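Local structure of peptidase S15/CocE/NonD (Thaumarchaeota archaeon SCGC AB-539-E09, 4PF1) at residues 532-546 with 584-596. The protein is an archaeal serine aminopeptidase of the alpha/beta-hydrolase fold, related to the X-Pro dipeptidyl-peptidases, that probably cleaves residues from the N-terminal end of peptides. Sequence-based numbering, arbitrary orientation.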
ATOM      1  N   ILE A 532       8.475   1.092  33.384  1.00 11.68           N
ATOM      2  CA  ILE A 532       9.831   0.766  33.827  1.00 10.99           C
ATOM      3  C   ILE A 532      10.139   1.462  35.158  1.00 15.02           C
ATOM      4  O   ILE A 532       9.668   2.575  35.406  1.00 14.40           O
ATOM      5  CB  ILE A 532      10.856   1.162  32.706  1.00 13.35           C
ATOM      6  CG1 ILE A 532      12.326   0.829  33.097  1.00 13.28           C
ATOM      7  CG2 ILE A 532      10.689   2.632  32.271  1.00 13.10           C
ATOM      8  CD1 ILE A 532      13.352   0.920  31.942  1.00 11.94           C
ATOM      9  N   PHE A 533      10.939   0.803  36.004  1.00 12.36           N
ATOM     10  CA  PHE A 533      11.368   1.356  37.279  1.00 12.66           C
ATOM     11  C   PHE A 533      12.891   1.287  37.375  1.00 16.88           C
ATOM     12  O   PHE A 533      13.465   0.210  37.205  1.00 16.39           O
ATOM     13  CB  PHE A 533      10.708   0.596  38.453  1.00 14.89           C
ATOM     14  CG  PHE A 533      10.846   1.266  39.804  1.00 17.37           C
ATOM     15  CD1 PHE A 533      12.060   1.259  40.484  1.00 21.23           C
ATOM     16  CD2 PHE A 533       9.750   1.860  40.418  1.00 19.86           C
ATOM     17  CE1 PHE A 533      12.190   1.888  41.725  1.00 22.81           C
ATOM     18  CE2 PHE A 533       9.874   2.465  41.670  1.00 23.40           C
ATOM     19  CZ  PHE A 533      11.094   2.481  42.314  1.00 22.02           C
ATOM     20  N   ARG A 534      13.547   2.425  37.665  1.00 14.41           N
ATOM     21  CA  ARG A 534      14.999   2.449  37.855  1.00 14.30           C
ATOM     22  C   ARG A 534      15.290   2.091  39.312  1.00 18.72           C
ATOM     23  O   ARG A 534      14.975   2.866  40.221  1.00 18.72           O
ATOM     24  CB  ARG A 534      15.603   3.805  37.451  1.00 13.45           C
ATOM     25  CG  ARG A 534      17.131   3.791  37.395  1.00 18.76           C
ATOM     26  CD  ARG A 534      17.661   4.600  36.234  1.00 20.58           C
ATOM     27  NE  ARG A 534      17.670   3.834  34.987  1.00 19.11           N
ATOM     28  CZ  ARG A 534      18.053   4.328  33.813  1.00 27.70           C
ATOM     29  NH1 ARG A 534      18.443   5.593  33.712  1.00 10.77           N
ATOM     30  NH2 ARG A 534      18.036   3.565  32.728  1.00 13.92           N
ATOM     31  N   GLY A 535      15.821   0.879  39.505  1.00 15.25           N
ATOM     32  CA  GLY A 535      16.081   0.245  40.799  1.00 15.45           C
ATOM     33  C   GLY A 535      16.821   1.038  41.855  1.00 19.52           C
ATOM     34  O   GLY A 535      16.617   0.796  43.047  1.00 19.29           O
ATOM     35  N   ARG A 536      17.688   1.981  41.441  1.00 16.13           N
ATOM     36  CA  ARG A 536      18.450   2.824  42.374  1.00 16.54           C
ATOM     37  C   ARG A 536      17.512   3.734  43.226  1.00 20.84           C
ATOM     38  O   ARG A 536      17.939   4.240  44.265  1.00 20.38           O
ATOM     39  CB  ARG A 536      19.500   3.669  41.621  1.00 15.86           C
ATOM     40  CG  ARG A 536      18.893   4.753  40.728  1.00 20.25           C
ATOM     41  CD  ARG A 536      19.808   5.194  39.604  1.00 20.23           C
ATOM     42  NE  ARG A 536      20.788   6.193  40.033  1.00 21.65           N
ATOM     43  CZ  ARG A 536      22.083   5.941  40.204  1.00 31.32           C
ATOM     44  NH1 ARG A 536      22.905   6.906  40.587  1.00 14.25           N
ATOM     45  NH2 ARG A 536      22.564   4.724  39.986  1.00 18.77           N
ATOM     46  N   TYR A 537      16.237   3.911  42.790  1.00 17.39           N
ATOM     47  CA  TYR A 537      15.251   4.741  43.494  1.00 17.42           C
ATOM     48  C   TYR A 537      14.183   3.877  44.215  1.00 22.49           C
ATOM     49  O   TYR A 537      13.075   4.356  44.471  1.00 21.76           O
ATOM     50  CB  TYR A 537      14.578   5.736  42.515  1.00 17.38           C
ATOM     51  CG  TYR A 537      15.563   6.522  41.677  1.00 17.79           C
ATOM     52  CD1 TYR A 537      16.416   7.458  42.259  1.00 19.89           C
ATOM     53  CD2 TYR A 537      15.649   6.327  40.302  1.00 17.54           C
ATOM     54  CE1 TYR A 537      17.348   8.160  41.497  1.00 19.42           C
ATOM     55  CE2 TYR A 537      16.568   7.034  39.527  1.00 18.07           C
ATOM     56  CZ  TYR A 537      17.415   7.951  40.129  1.00 24.33           C
ATOM     57  OH  TYR A 537      18.333   8.634  39.368  1.00 22.75           O
ATOM     58  N   ARG A 538      14.547   2.629  44.590  1.00 20.51           N
ATOM     59  CA  ARG A 538      13.656   1.669  45.260  1.00 21.49           C
ATOM     60  C   ARG A 538      13.141   2.161  46.627  1.00 28.61           C
ATOM     61  O   ARG A 538      11.993   1.887  46.978  1.00 28.89           O
ATOM     62  CB  ARG A 538      14.371   0.317  45.449  1.00 21.40           C
ATOM     63  CG  ARG A 538      13.444  -0.821  45.871  1.00 26.87           C
ATOM     64  CD  ARG A 538      14.210  -2.073  46.270  1.00 28.86           C
ATOM     65  NE  ARG A 538      14.784  -1.975  47.616  1.00 28.97           N
ATOM     66  CZ  ARG A 538      14.120  -2.247  48.735  1.00 35.64           C
ATOM     67  NH1 ARG A 538      12.846  -2.616  48.688  1.00 20.05           N
ATOM     68  NH2 ARG A 538      14.721  -2.139  49.911  1.00 21.64           N
ATOM     69  N   GLU A 539      13.990   2.833  47.408  1.00 27.34           N
ATOM     70  CA  GLU A 539      13.619   3.258  48.757  1.00 28.52           C
ATOM     71  C   GLU A 539      13.371   4.757  48.850  1.00 33.84           C
ATOM     72  O   GLU A 539      12.694   5.207  49.775  1.00 34.21           O
ATOM     73  CB  GLU A 539      14.686   2.822  49.762  1.00 30.58           C
ATOM     74  CG  GLU A 539      14.754   1.314  49.917  1.00 40.65           C
ATOM     75  CD  GLU A 539      15.814   0.827  50.880  1.00 59.74           C
ATOM     76  OE1 GLU A 539      15.556   0.840  52.104  1.00 57.45           O
ATOM     77  OE2 GLU A 539      16.893   0.402  50.406  1.00 50.18           O
ATOM     78  N   ASP A 540      13.899   5.529  47.889  1.00 30.27           N
ATOM     79  CA  ASP A 540      13.719   6.975  47.837  1.00 29.76           C
ATOM     80  C   ASP A 540      13.882   7.458  46.404  1.00 31.89           C
ATOM     81  O   ASP A 540      14.937   7.243  45.802  1.00 31.47           O
ATOM     82  CB  ASP A 540      14.723   7.686  48.771  1.00 32.27           C
ATOM     83  CG  ASP A 540      14.357   9.115  49.150  1.00 44.39           C
ATOM     84  OD1 ASP A 540      13.516   9.726  48.447  1.00 44.73           O
ATOM     85  OD2 ASP A 540      14.931   9.632  50.133  1.00 52.22           O
ATOM     86  N   PHE A 541      12.839   8.105  45.850  1.00 26.65           N
ATOM     87  CA  PHE A 541      12.888   8.646  44.494  1.00 25.27           C
ATOM     88  C   PHE A 541      13.898   9.816  44.404  1.00 27.82           C
ATOM     89  O   PHE A 541      14.543   9.982  43.369  1.00 26.60           O
ATOM     90  CB  PHE A 541      11.486   9.089  44.025  1.00 26.94           C
ATOM     91  CG  PHE A 541      10.582   7.981  43.512  1.00 28.34           C
ATOM     92  CD1 PHE A 541      10.983   7.159  42.460  1.00 31.12           C
ATOM     93  CD2 PHE A 541       9.304   7.807  44.032  1.00 30.50           C
ATOM     94  CE1 PHE A 541      10.134   6.163  41.961  1.00 31.64           C
ATOM     95  CE2 PHE A 541       8.461   6.801  43.541  1.00 33.23           C
ATOM     96  CZ  PHE A 541       8.880   5.991  42.503  1.00 30.99           C
ATOM     97  N   ALA A 542      14.076  10.571  45.521  1.00 24.39           N
ATOM     98  CA  ALA A 542      14.979  11.724  45.620  1.00 24.20           C
ATOM     99  C   ALA A 542      16.459  11.337  45.815  1.00 28.10           C
ATOM    100  O   ALA A 542      17.338  12.133  45.477  1.00 27.22           O
ATOM    101  CB  ALA A 542      14.538  12.631  46.763  1.00 25.49           C
ATOM    102  N   VAL A 543      16.737  10.160  46.409  1.00 25.53           N
ATOM    103  CA  VAL A 543      18.121   9.739  46.678  1.00 26.10           C
ATOM    104  C   VAL A 543      18.425   8.387  46.011  1.00 29.01           C
ATOM    105  O   VAL A 543      17.753   7.391  46.290  1.00 28.90           O
ATOM    106  CB  VAL A 543      18.446   9.687  48.202  1.00 31.24           C
ATOM    107  CG1 VAL A 543      19.950   9.563  48.437  1.00 31.49           C
ATOM    108  CG2 VAL A 543      17.889  10.905  48.939  1.00 31.71           C
ATOM    109  N   ALA A 544      19.472   8.349  45.170  1.00 24.20           N
ATOM    110  CA  ALA A 544      19.905   7.119  44.510  1.00 23.01           C
ATOM    111  C   ALA A 544      20.681   6.244  45.497  1.00 26.01           C
ATOM    112  O   ALA A 544      21.656   6.702  46.100  1.00 25.21           O
ATOM    113  CB  ALA A 544      20.761   7.446  43.295  1.00 23.41           C
ATOM    114  N   LYS A 545      20.213   5.004  45.704  1.00 22.48           N
ATOM    115  CA  LYS A 545      20.836   4.051  46.629  1.00 22.58           C
ATOM    116  C   LYS A 545      21.181   2.739  45.910  1.00 25.28           C
ATOM    117  O   LYS A 545      20.380   2.260  45.106  1.00 23.73           O
ATOM    118  CB  LYS A 545      19.914   3.776  47.829  1.00 25.12           C
ATOM    119  CG  LYS A 545      19.967   4.859  48.901  1.00 38.54           C
ATOM    120  CD  LYS A 545      18.837   4.705  49.908  1.00 46.84           C
ATOM    121  CE  LYS A 545      18.961   5.671  51.062  1.00 56.58           C
ATOM    122  NZ  LYS A 545      19.559   5.027  52.260  1.00 62.59           N
ATOM    123  N   PRO A 546      22.358   2.129  46.191  1.00 22.28           N
ATOM    124  CA  PRO A 546      22.703   0.868  45.510  1.00 21.74           C
ATOM    125  C   PRO A 546      21.866  -0.318  45.993  1.00 25.09           C
ATOM    126  O   PRO A 546      21.405  -0.327  47.136  1.00 25.28           O
ATOM    127  CB  PRO A 546      24.180   0.671  45.860  1.00 24.02           C
ATOM    128  CG  PRO A 546      24.370   1.389  47.136  1.00 29.10           C
ATOM    129  CD  PRO A 546      23.434   2.562  47.108  1.00 24.59           C
ATOM    130  N   TYR A 584      14.949   4.206  26.395  1.00 10.59           N
ATOM    131  CA  TYR A 584      15.537   4.391  27.719  1.00 10.39           C
ATOM    132  C   TYR A 584      17.015   4.052  27.675  1.00 13.61           C
ATOM    133  O   TYR A 584      17.398   3.083  27.015  1.00 11.85           O
ATOM    134  CB  TYR A 584      14.820   3.521  28.764  1.00 11.05           C
ATOM    135  CG  TYR A 584      13.388   3.938  29.000  1.00 11.95           C
ATOM    136  CD1 TYR A 584      12.347   3.370  28.272  1.00 13.12           C
ATOM    137  CD2 TYR A 584      13.076   4.933  29.920  1.00 12.78           C
ATOM    138  CE1 TYR A 584      11.028   3.774  28.464  1.00 13.53           C
ATOM    139  CE2 TYR A 584      11.759   5.331  30.133  1.00 13.57           C
ATOM    140  CZ  TYR A 584      10.740   4.761  29.391  1.00 19.63           C
ATOM    141  OH  TYR A 584       9.445   5.160  29.591  1.00 18.78           O
ATOM    142  N   ASP A 585      17.859   4.839  28.373  1.00 11.41           N
ATOM    143  CA  ASP A 585      19.287   4.527  28.432  1.00 11.39           C
ATOM    144  C   ASP A 585      19.490   3.263  29.286  1.00 16.08           C
ATOM    145  O   ASP A 585      18.637   2.940  30.118  1.00 15.38           O
ATOM    146  CB  ASP A 585      20.119   5.720  28.956  1.00 13.33           C
ATOM    147  CG  ASP A 585      19.845   6.166  30.382  1.00 18.33           C
ATOM    148  OD1 ASP A 585      18.794   5.785  30.937  1.00 17.32           O
ATOM    149  OD2 ASP A 585      20.659   6.937  30.924  1.00 25.35           O
ATOM    150  N   ARG A 586      20.566   2.515  29.026  1.00 13.31           N
ATOM    151  CA  ARG A 586      20.830   1.266  29.743  1.00 13.37           C
ATOM    152  C   ARG A 586      21.228   1.503  31.173  1.00 18.32           C
ATOM    153  O   ARG A 586      22.026   2.405  31.459  1.00 18.72           O
ATOM    154  CB  ARG A 586      21.956   0.466  29.073  1.00 12.50           C
ATOM    155  CG  ARG A 586      21.712   0.091  27.628  1.00 18.66           C
ATOM    156  CD  ARG A 586      22.996  -0.362  26.964  1.00 19.95           C
ATOM    157  NE  ARG A 586      24.057   0.649  27.041  1.00 16.50           N
ATOM    158  CZ  ARG A 586      25.349   0.366  27.179  1.00 24.55           C
ATOM    159  NH1 ARG A 586      25.755  -0.894  27.262  1.00 10.30           N
ATOM    160  NH2 ARG A 586      26.243   1.340  27.241  1.00 17.18           N
ATOM    161  N   ASN A 587      20.741   0.646  32.069  1.00 14.55           N
ATOM    162  CA  ASN A 587      21.212   0.645  33.437  1.00 14.67           C
ATOM    163  C   ASN A 587      22.547  -0.113  33.431  1.00 18.75           C
ATOM    164  O   ASN A 587      22.614  -1.202  32.847  1.00 18.12           O
ATOM    165  CB  ASN A 587      20.193  -0.000  34.380  1.00 13.88           C
ATOM    166  CG  ASN A 587      20.497   0.234  35.840  1.00 28.41           C
ATOM    167  OD1 ASN A 587      21.526  -0.202  36.369  1.00 23.28           O
ATOM    168  ND2 ASN A 587      19.604   0.929  36.524  1.00 18.35           N
ATOM    169  N   PRO A 588      23.639   0.461  33.995  1.00 15.73           N
ATOM    170  CA  PRO A 588      24.939  -0.245  33.960  1.00 15.87           C
ATOM    171  C   PRO A 588      24.921  -1.587  34.696  1.00 19.76           C
ATOM    172  O   PRO A 588      25.724  -2.466  34.386  1.00 19.91           O
ATOM    173  CB  PRO A 588      25.901   0.743  34.634  1.00 17.99           C
ATOM    174  CG  PRO A 588      25.203   2.066  34.583  1.00 22.10           C
ATOM    175  CD  PRO A 588      23.750   1.761  34.685  1.00 17.32           C
ATOM    176  N   GLN A 589      23.980  -1.746  35.653  1.00 16.10           N
ATOM    177  CA  GLN A 589      23.774  -2.935  36.494  1.00 15.63           C
ATOM    178  C   GLN A 589      24.870  -3.039  37.586  1.00 19.79           C
ATOM    179  O   GLN A 589      24.930  -4.016  38.331  1.00 19.37           O
ATOM    180  CB  GLN A 589      23.590  -4.230  35.671  1.00 16.14           C
ATOM    181  CG  GLN A 589      22.367  -4.121  34.752  1.00 14.78           C
ATOM    182  CD  GLN A 589      21.966  -5.360  33.999  1.00 21.30           C
ATOM    183  OE1 GLN A 589      20.824  -5.472  33.553  1.00 18.37           O
ATOM    184  NE2 GLN A 589      22.895  -6.277  33.759  1.00 11.22           N
ATOM    185  N   THR A 590      25.675  -1.971  37.711  1.00 16.43           N
ATOM    186  CA  THR A 590      26.608  -1.700  38.807  1.00 16.55           C
ATOM    187  C   THR A 590      26.297  -0.274  39.224  1.00 20.26           C
ATOM    188  O   THR A 590      25.984   0.544  38.353  1.00 19.31           O
ATOM    189  CB  THR A 590      28.098  -1.929  38.441  1.00 25.58           C
ATOM    190  OG1 THR A 590      28.545  -0.933  37.524  1.00 25.19           O
ATOM    191  CG2 THR A 590      28.384  -3.331  37.918  1.00 24.59           C
ATOM    192  N   PHE A 591      26.303   0.025  40.532  1.00 17.36           N
ATOM    193  CA  PHE A 591      25.950   1.366  41.001  1.00 17.18           C
ATOM    194  C   PHE A 591      27.014   2.413  40.651  1.00 21.96           C
ATOM    195  O   PHE A 591      28.190   2.253  40.994  1.00 22.15           O
ATOM    196  CB  PHE A 591      25.665   1.382  42.512  1.00 19.19           C
ATOM    197  CG  PHE A 591      25.137   2.710  43.013  1.00 20.56           C
ATOM    198  CD1 PHE A 591      23.803   3.058  42.834  1.00 23.21           C
ATOM    199  CD2 PHE A 591      25.979   3.621  43.640  1.00 23.23           C
ATOM    200  CE1 PHE A 591      23.316   4.288  43.287  1.00 24.19           C
ATOM    201  CE2 PHE A 591      25.494   4.855  44.086  1.00 26.26           C
ATOM    202  CZ  PHE A 591      24.165   5.180  43.908  1.00 23.73           C
ATOM    203  N   VAL A 592      26.572   3.497  39.986  1.00 18.11           N
ATOM    204  CA  VAL A 592      27.385   4.665  39.619  1.00 18.40           C
ATOM    205  C   VAL A 592      26.684   5.935  40.170  1.00 22.18           C
ATOM    206  O   VAL A 592      25.462   5.908  40.337  1.00 21.28           O
ATOM    207  CB  VAL A 592      27.666   4.772  38.085  1.00 21.84           C
ATOM    208  CG1 VAL A 592      28.518   3.609  37.594  1.00 21.50           C
ATOM    209  CG2 VAL A 592      26.376   4.892  37.271  1.00 21.04           C
ATOM    210  N   PRO A 593      27.409   7.043  40.475  1.00 19.45           N
ATOM    211  CA  PRO A 593      26.720   8.237  41.009  1.00 19.53           C
ATOM    212  C   PRO A 593      25.698   8.827  40.025  1.00 22.53           C
ATOM    213  O   PRO A 593      24.619   9.254  40.445  1.00 22.02           O
ATOM    214  CB  PRO A 593      27.869   9.219  41.283  1.00 21.84           C
ATOM    215  CG  PRO A 593      29.092   8.371  41.368  1.00 26.40           C
ATOM    216  CD  PRO A 593      28.867   7.264  40.392  1.00 21.46           C
ATOM    217  N   ASN A 594      26.023   8.813  38.716  1.00 18.04           N
ATOM    218  CA  ASN A 594      25.157   9.350  37.670  1.00 16.71           C
ATOM    219  C   ASN A 594      25.225   8.465  36.414  1.00 18.72           C
ATOM    220  O   ASN A 594      26.287   8.344  35.802  1.00 18.07           O
ATOM    221  CB  ASN A 594      25.564  10.803  37.343  1.00 16.73           C
ATOM    222  CG  ASN A 594      24.483  11.630  36.685  1.00 30.97           C
ATOM    223  OD1 ASN A 594      23.522  11.114  36.110  1.00 24.39           O
ATOM    224  ND2 ASN A 594      24.623  12.942  36.752  1.00 21.48           N
ATOM    225  N   ILE A 595      24.083   7.856  36.027  1.00 14.40           N
ATOM    226  CA  ILE A 595      24.012   6.958  34.865  1.00 13.56           C
ATOM    227  C   ILE A 595      24.205   7.751  33.542  1.00 15.97           C
ATOM    228  O   ILE A 595      24.661   7.167  32.550  1.00 14.69           O
ATOM    229  CB  ILE A 595      22.711   6.094  34.892  1.00 16.13           C
ATOM    230  CG1 ILE A 595      22.736   5.135  36.116  1.00 16.68           C
ATOM    231  CG2 ILE A 595      22.503   5.306  33.576  1.00 16.10           C
ATOM    232  CD1 ILE A 595      21.421   4.443  36.442  1.00 21.31           C
ATOM    233  N   MET A 596      23.968   9.088  33.563  1.00 12.91           N
ATOM    234  CA  MET A 596      24.192   9.966  32.397  1.00 12.93           C
ATOM    235  C   MET A 596      25.633   9.862  31.879  1.00 17.62           C
ATOM    236  O   MET A 596      25.854   9.901  30.669  1.00 16.54           O
ATOM    237  CB  MET A 596      23.892  11.446  32.739  1.00 15.28           C
ATOM    238  CG  MET A 596      22.445  11.727  33.111  1.00 18.52           C
ATOM    239  SD  MET A 596      21.257  11.468  31.772  1.00 21.92           S
ATOM    240  CE  MET A 596      19.833  12.287  32.474  1.00 18.38           C
TER
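Tyr-584 opens the contact by offering a ring face to Ile-532, whose CG2 methyl lies 3.8 Å from the ring centroid in a CH-pi contact, shifted from the centre toward the hydroxyl end. One residue on, Asp-585 shows how two nitrogens can share a single acceptor. Arg-534 reaches OD1 end-on, with NH1 at 2.8 Å from Asp-585 OD1 on the syn side and NH2 at 3.0 Å from the same oxygen, above the carboxylate plane. Both bonds go to OD1 and the planes stand 41° apart, so this salt bridge is neither a two-oxygen nor a coplanar pairing; NH2 adds a weak bond to the Asp-585 carbonyl. Arg-534 NH2 also pairs with Asp-502, which accepts a hydrogen bond from Asn-587 ND2 as well.

Asn-587 OD1 accepts from the backbone N of Gln-589, two residues on, in an Asx turn. Beyond it, Phe-591 swings its ring between two partners, with CG anti to the backbone N (chi1 -173°). Pro-546 CD sits above one face, 4.1 Å from the ring centroid. The guanidinium of Arg-536 lies almost parallel to the ring, the planes 11° apart, bringing NH2 to 3.4 Å from Phe-591 CE1. Within its own plane, Arg-536 NH1 donates to Val-592 O at 2.8 Å, and NH2 adds a weaker bond to that carbonyl. Ile-595 covers the opposite guanidinium face with CG1, toward its rim, while its CD1 packs on the arginine's aliphatic arm, 3.6 Å from Arg-536 CD. Arg-536 NH2 also forms a salt bridge with Asp-500.

The whole arrangement ties the end of strand 525-534 and the loop that follows to the long loop between strands 571-577 and 606-625 in the C-terminal non-catalytic domain, with strand 201-202 packing against Ile-532 and Tyr-584.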